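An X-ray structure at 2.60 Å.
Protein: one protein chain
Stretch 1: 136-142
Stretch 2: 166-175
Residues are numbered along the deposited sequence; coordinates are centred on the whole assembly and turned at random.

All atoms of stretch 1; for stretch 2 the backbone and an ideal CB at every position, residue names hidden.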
ATOM      1  N   SER A 136       7.826  14.590  -5.305  1.00 27.39           N
ATOM      2  CA  SER A 136       7.450  15.869  -4.699  1.00 27.48           C
ATOM      3  C   SER A 136       6.831  16.768  -5.718  1.00 27.47           C
ATOM      4  O   SER A 136       5.903  17.497  -5.402  1.00 30.22           O
ATOM      5  CB  SER A 136       8.631  16.570  -4.052  1.00 25.51           C
ATOM      6  OG  SER A 136       9.681  16.727  -4.979  1.00 30.21           O
ATOM      7  N   LEU A 137       7.309  16.706  -6.951  1.00 26.75           N
ATOM      8  CA  LEU A 137       6.732  17.537  -8.014  1.00 25.83           C
ATOM      9  C   LEU A 137       5.405  16.987  -8.526  1.00 24.84           C
ATOM     10  O   LEU A 137       4.817  17.604  -9.369  1.00 25.62           O
ATOM     11  CB  LEU A 137       7.725  17.720  -9.178  1.00 24.14           C
ATOM     12  CG  LEU A 137       8.991  18.528  -8.844  1.00 21.93           C
ATOM     13  CD1 LEU A 137      10.044  18.385  -9.929  1.00 16.28           C
ATOM     14  CD2 LEU A 137       8.634  19.986  -8.648  1.00 10.55           C
ATOM     15  N   GLY A 138       4.936  15.832  -8.051  1.00 26.41           N
ATOM     16  CA  GLY A 138       3.593  15.337  -8.435  1.00 27.59           C
ATOM     17  C   GLY A 138       3.441  13.973  -9.110  1.00 28.94           C
ATOM     18  O   GLY A 138       2.512  13.230  -8.799  1.00 29.95           O
ATOM     19  N   PRO A 139       4.312  13.649 -10.076  1.00 29.32           N
ATOM     20  CA  PRO A 139       4.201  12.381 -10.760  1.00 28.83           C
ATOM     21  C   PRO A 139       4.270  11.190  -9.813  1.00 27.58           C
ATOM     22  O   PRO A 139       4.991  11.219  -8.826  1.00 25.08           O
ATOM     23  CB  PRO A 139       5.403  12.416 -11.698  1.00 30.43           C
ATOM     24  CG  PRO A 139       5.524  13.826 -12.031  1.00 29.31           C
ATOM     25  CD  PRO A 139       5.301  14.513 -10.737  1.00 28.79           C
ATOM     26  N   TYR A 140       3.511  10.151 -10.128  1.00 27.85           N
ATOM     27  CA  TYR A 140       3.350   9.026  -9.224  1.00 28.84           C
ATOM     28  C   TYR A 140       3.423   7.684  -9.962  1.00 27.32           C
ATOM     29  O   TYR A 140       3.222   7.628 -11.165  1.00 27.10           O
ATOM     30  CB  TYR A 140       1.994   9.147  -8.499  1.00 29.21           C
ATOM     31  CG  TYR A 140       0.797   9.186  -9.426  1.00 27.71           C
ATOM     32  CD1 TYR A 140       0.415   8.053 -10.158  1.00 33.55           C
ATOM     33  CD2 TYR A 140       0.045  10.353  -9.593  1.00 33.98           C
ATOM     34  CE1 TYR A 140      -0.685   8.078 -11.041  1.00 28.96           C
ATOM     35  CE2 TYR A 140      -1.057  10.387 -10.484  1.00 30.22           C
ATOM     36  CZ  TYR A 140      -1.403   9.242 -11.192  1.00 30.20           C
ATOM     37  OH  TYR A 140      -2.469   9.240 -12.039  1.00 37.88           O
ATOM     38  N   ILE A 141       3.704   6.615  -9.228  1.00 25.73           N
ATOM     39  CA  ILE A 141       3.581   5.257  -9.755  1.00 24.38           C
ATOM     40  C   ILE A 141       2.548   4.545  -8.902  1.00 26.74           C
ATOM     41  O   ILE A 141       2.715   4.439  -7.674  1.00 25.81           O
ATOM     42  CB  ILE A 141       4.875   4.448  -9.653  1.00 23.09           C
ATOM     43  CG1 ILE A 141       6.012   5.104 -10.447  1.00 20.76           C
ATOM     44  CG2 ILE A 141       4.620   3.018 -10.116  1.00 14.22           C
ATOM     45  CD1 ILE A 141       7.395   4.488 -10.109  1.00 23.76           C
ATOM     46  N   LYS A 142       1.488   4.066  -9.543  1.00 27.07           N
ATOM     47  CA  LYS A 142       0.450   3.310  -8.857  1.00 27.51           C
ATOM     48  C   LYS A 142       0.341   1.875  -9.365  1.00 26.85           C
ATOM     49  O   LYS A 142       0.667   1.601 -10.523  1.00 30.24           O
ATOM     50  CB  LYS A 142      -0.891   4.002  -9.064  1.00 28.67           C
ATOM     51  CG  LYS A 142      -0.970   5.305  -8.321  1.00 30.28           C
ATOM     52  CD  LYS A 142      -2.329   5.939  -8.422  1.00 29.51           C
ATOM     53  CE  LYS A 142      -2.338   7.295  -7.720  1.00 33.24           C
ATOM     54  NZ  LYS A 142      -3.726   7.651  -7.320  1.00 39.55           N
ATOM     55  N   UNK A 166      -0.970  14.874 -11.209  1.00 34.76           N
ATOM     56  CA  UNK A 166      -2.038  15.852 -11.110  1.00 34.29           C
ATOM     57  C   UNK A 166      -1.808  17.057 -12.015  1.00 35.20           C
ATOM     58  O   UNK A 166      -2.763  17.723 -12.347  1.00 36.05           O
ATOM     59  CB  UNK A 166      -2.186  16.314  -9.659  1.00 34.29           C
ATOM     60  N   UNK A 167      -0.566  17.325 -12.419  1.00 36.86           N
ATOM     61  CA  UNK A 167      -0.266  18.460 -13.298  1.00 37.90           C
ATOM     62  C   UNK A 167      -0.003  18.005 -14.724  1.00 39.54           C
ATOM     63  O   UNK A 167       0.762  17.074 -14.975  1.00 42.71           O
ATOM     64  CB  UNK A 167       0.942  19.238 -12.771  1.00 37.90           C
ATOM     65  N   UNK A 168      -0.659  18.678 -15.657  1.00 41.18           N
ATOM     66  CA  UNK A 168      -0.397  18.530 -17.090  1.00 41.48           C
ATOM     67  C   UNK A 168       1.022  19.026 -17.363  1.00 39.68           C
ATOM     68  O   UNK A 168       1.490  19.968 -16.717  1.00 40.35           O
ATOM     69  CB  UNK A 168      -1.421  19.297 -17.928  1.00 41.48           C
ATOM     70  N   UNK A 169       1.707  18.416 -18.317  1.00 36.26           N
ATOM     71  CA  UNK A 169       3.035  18.887 -18.682  1.00 33.67           C
ATOM     72  C   UNK A 169       4.161  18.001 -18.214  1.00 34.23           C
ATOM     73  O   UNK A 169       5.281  18.144 -18.675  1.00 36.38           O
ATOM     74  CB  UNK A 169       3.250  20.295 -18.124  1.00 33.67           C
ATOM     75  N   UNK A 170       3.880  17.071 -17.309  1.00 33.67           N
ATOM     76  CA  UNK A 170       4.895  16.129 -16.883  1.00 31.34           C
ATOM     77  C   UNK A 170       5.193  14.986 -17.846  1.00 30.41           C
ATOM     78  O   UNK A 170       6.325  14.537 -17.913  1.00 31.10           O
ATOM     79  CB  UNK A 170       4.476  15.537 -15.536  1.00 31.34           C
ATOM     80  N   UNK A 171       4.204  14.505 -18.594  1.00 31.68           N
ATOM     81  CA  UNK A 171       4.386  13.294 -19.437  1.00 33.09           C
ATOM     82  C   UNK A 171       5.167  12.206 -18.760  1.00 31.15           C
ATOM     83  O   UNK A 171       6.214  11.785 -19.255  1.00 33.21           O
ATOM     84  CB  UNK A 171       5.094  13.657 -20.744  1.00 33.09           C
ATOM     85  N   UNK A 172       4.689  11.748 -17.618  1.00 29.29           N
ATOM     86  CA  UNK A 172       5.482  10.721 -16.983  1.00 27.89           C
ATOM     87  C   UNK A 172       5.410   9.393 -17.734  1.00 25.98           C
ATOM     88  O   UNK A 172       4.450   9.089 -18.395  1.00 28.05           O
ATOM     89  CB  UNK A 172       5.023  10.532 -15.536  1.00 27.89           C
ATOM     90  N   UNK A 173       6.430   8.600 -17.532  1.00 27.21           N
ATOM     91  CA  UNK A 173       6.697   7.393 -18.250  1.00 26.34           C
ATOM     92  C   UNK A 173       7.375   6.417 -17.287  1.00 26.54           C
ATOM     93  O   UNK A 173       8.282   6.804 -16.543  1.00 28.36           O
ATOM     94  CB  UNK A 173       7.556   7.665 -19.487  1.00 26.34           C
ATOM     95  N   UNK A 174       6.970   5.161 -17.277  1.00 27.95           N
ATOM     96  CA  UNK A 174       7.651   4.184 -16.416  1.00 29.69           C
ATOM     97  C   UNK A 174       8.132   3.050 -17.272  1.00 31.98           C
ATOM     98  O   UNK A 174       7.360   2.449 -17.996  1.00 34.40           O
ATOM     99  CB  UNK A 174       6.735   3.669 -15.304  1.00 29.69           C
ATOM    100  N   UNK A 175       9.416   2.766 -17.177  1.00 31.14           N
ATOM    101  CA  UNK A 175       9.987   1.634 -17.817  1.00 31.97           C
ATOM    102  C   UNK A 175      10.658   0.712 -16.756  1.00 30.84           C
ATOM    103  O   UNK A 175      11.388   1.175 -15.915  1.00 29.22           O
ATOM    104  CB  UNK A 175      10.986   2.090 -18.883  1.00 31.97           C
TER

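Position 166 lies alongside Gly138, with 6.3 Å between Gly138 CA and the CA of 166, yet its CA-to-CB bond runs sideways and the ideal CB of 166 stays 5.7 Å from Gly138 O. With phi/psi of -66/-22, many residues would fit, proline included. The deposited residue is Pro166. Its ring closes back onto its own nitrogen, which brings CD to 3.3 Å from Gly138 O, a close packing contact rather than a hydrogen bond.

At 167 the bond again points sideways, with the ideal CB 5.4 Å from Leu137 O. A short side chain would leave that carbonyl untouched, whereas a long or aromatic one could reach across to it. Tyr167 does so: with chi1 at -41° its ring comes nearer than its CB, and CE2 lies 3.3 Å from Leu137 O, which sits at the ring edge, near its plane. CE2 is also 4.1 Å from Gly138 CA. The absence of a side chain at Gly138 matters here, because a CB there would fall 2.9 Å from Tyr167 CE2.

Positions 168 and 169 are out of reach of stretch 1, at the centre of a type II turn running from 167 to 170. Stretch 1 sets no preference at 168, which is Leu168. At 169, phi/psi of 107/-14 would jam a CB against the preceding carbonyl, so the backbone alone calls for glycine, and Gly169 is found.

Position 170 points toward stretch 1, its ideal CB 4.0 Å from Pro139 CG. The proline ring would accept a compact apolar group, and the space beside it a modest polar one. Asn170, with chi1 m, places OD1 3.6 Å from Pro139 CG; it makes no hydrogen bond across to stretch 1, and its amide ND2 is satisfied elsewhere in the structure.

Position 171 is out of reach, and its phi/psi of 41/58 is a left-handed conformation that suits glycine, asparagine or aspartate; it is Asp171.

Position 172 points toward Pro139, its ideal CB 4.3 Å from Pro139 CB. A small or medium apolar residue would suit, and phi of -71° also permits proline. Pro172 meets the neighbouring ring with its CB 4.3 Å from Pro139 CB.

Position 173 is out of reach and accepts many residues; it is Ser173.

At 174 the CA-to-CB bond points toward stretch 1, the ideal CB 5.1 Å from Ile141 CG1, leaving space for a large apolar side chain. Phe174, chi1 t, brings CD1 to 3.7 Å from Ile141 CD1.

Position 175 is again out of reach, and is Ser175.

Stretch 2 (166-175) PYLGNDPSFS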
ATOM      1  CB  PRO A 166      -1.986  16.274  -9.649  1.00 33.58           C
ATOM      2  CG  PRO A 166      -0.593  16.071  -9.259  1.00 37.02           C
ATOM      3  CD  PRO A 166      -0.151  14.835  -9.986  1.00 37.27           C
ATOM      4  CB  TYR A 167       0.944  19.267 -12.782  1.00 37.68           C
ATOM      5  CG  TYR A 167       0.925  19.451 -11.280  1.00 41.47           C
ATOM      6  CD1 TYR A 167      -0.097  20.158 -10.667  1.00 38.82           C
ATOM      7  CD2 TYR A 167       1.902  18.881 -10.472  1.00 42.74           C
ATOM      8  CE1 TYR A 167      -0.139  20.309  -9.300  1.00 44.91           C
ATOM      9  CE2 TYR A 167       1.862  19.023  -9.094  1.00 45.68           C
ATOM     10  CZ  TYR A 167       0.841  19.743  -8.517  1.00 50.35           C
ATOM     11  OH  TYR A 167       0.793  19.900  -7.151  1.00 58.68           O
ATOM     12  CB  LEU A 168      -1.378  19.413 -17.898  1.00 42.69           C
ATOM     13  CG  LEU A 168      -2.895  19.298 -17.664  1.00 43.31           C
ATOM     14  CD1 LEU A 168      -3.622  20.333 -18.517  1.00 36.01           C
ATOM     15  CD2 LEU A 168      -3.395  17.858 -17.934  1.00 40.12           C
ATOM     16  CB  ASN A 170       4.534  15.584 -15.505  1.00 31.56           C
ATOM     17  CG  ASN A 170       4.654  16.647 -14.416  1.00 32.73           C
ATOM     18  OD1 ASN A 170       3.873  16.681 -13.466  1.00 31.65           O
ATOM     19  ND2 ASN A 170       5.644  17.523 -14.557  1.00 16.15           N
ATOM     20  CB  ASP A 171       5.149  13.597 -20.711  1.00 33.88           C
ATOM     21  CG  ASP A 171       4.338  14.283 -21.702  1.00 43.68           C
ATOM     22  OD1 ASP A 171       3.186  14.692 -21.386  1.00 52.74           O
ATOM     23  OD2 ASP A 171       4.893  14.419 -22.810  1.00 60.36           O
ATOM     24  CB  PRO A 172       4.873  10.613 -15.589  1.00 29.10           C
ATOM     25  CG  PRO A 172       3.525  11.193 -15.694  1.00 28.90           C
ATOM     26  CD  PRO A 172       3.511  12.137 -16.837  1.00 27.00           C
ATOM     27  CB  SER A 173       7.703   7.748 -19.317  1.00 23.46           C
ATOM     28  OG  SER A 173       7.596   6.833 -20.349  1.00 38.68           O
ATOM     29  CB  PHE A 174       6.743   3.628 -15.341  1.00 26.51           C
ATOM     30  CG  PHE A 174       7.407   2.614 -14.436  1.00 32.73           C
ATOM     31  CD1 PHE A 174       8.238   3.019 -13.396  1.00 35.53           C
ATOM     32  CD2 PHE A 174       7.170   1.253 -14.588  1.00 32.64           C
ATOM     33  CE1 PHE A 174       8.834   2.079 -12.559  1.00 29.87           C
ATOM     34  CE2 PHE A 174       7.749   0.320 -13.736  1.00 30.73           C
ATOM     35  CZ  PHE A 174       8.577   0.735 -12.723  1.00 27.99           C
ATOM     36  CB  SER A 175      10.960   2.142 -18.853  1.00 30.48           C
ATOM     37  OG  SER A 175      11.976   1.212 -19.087  1.00 44.19           O
TER
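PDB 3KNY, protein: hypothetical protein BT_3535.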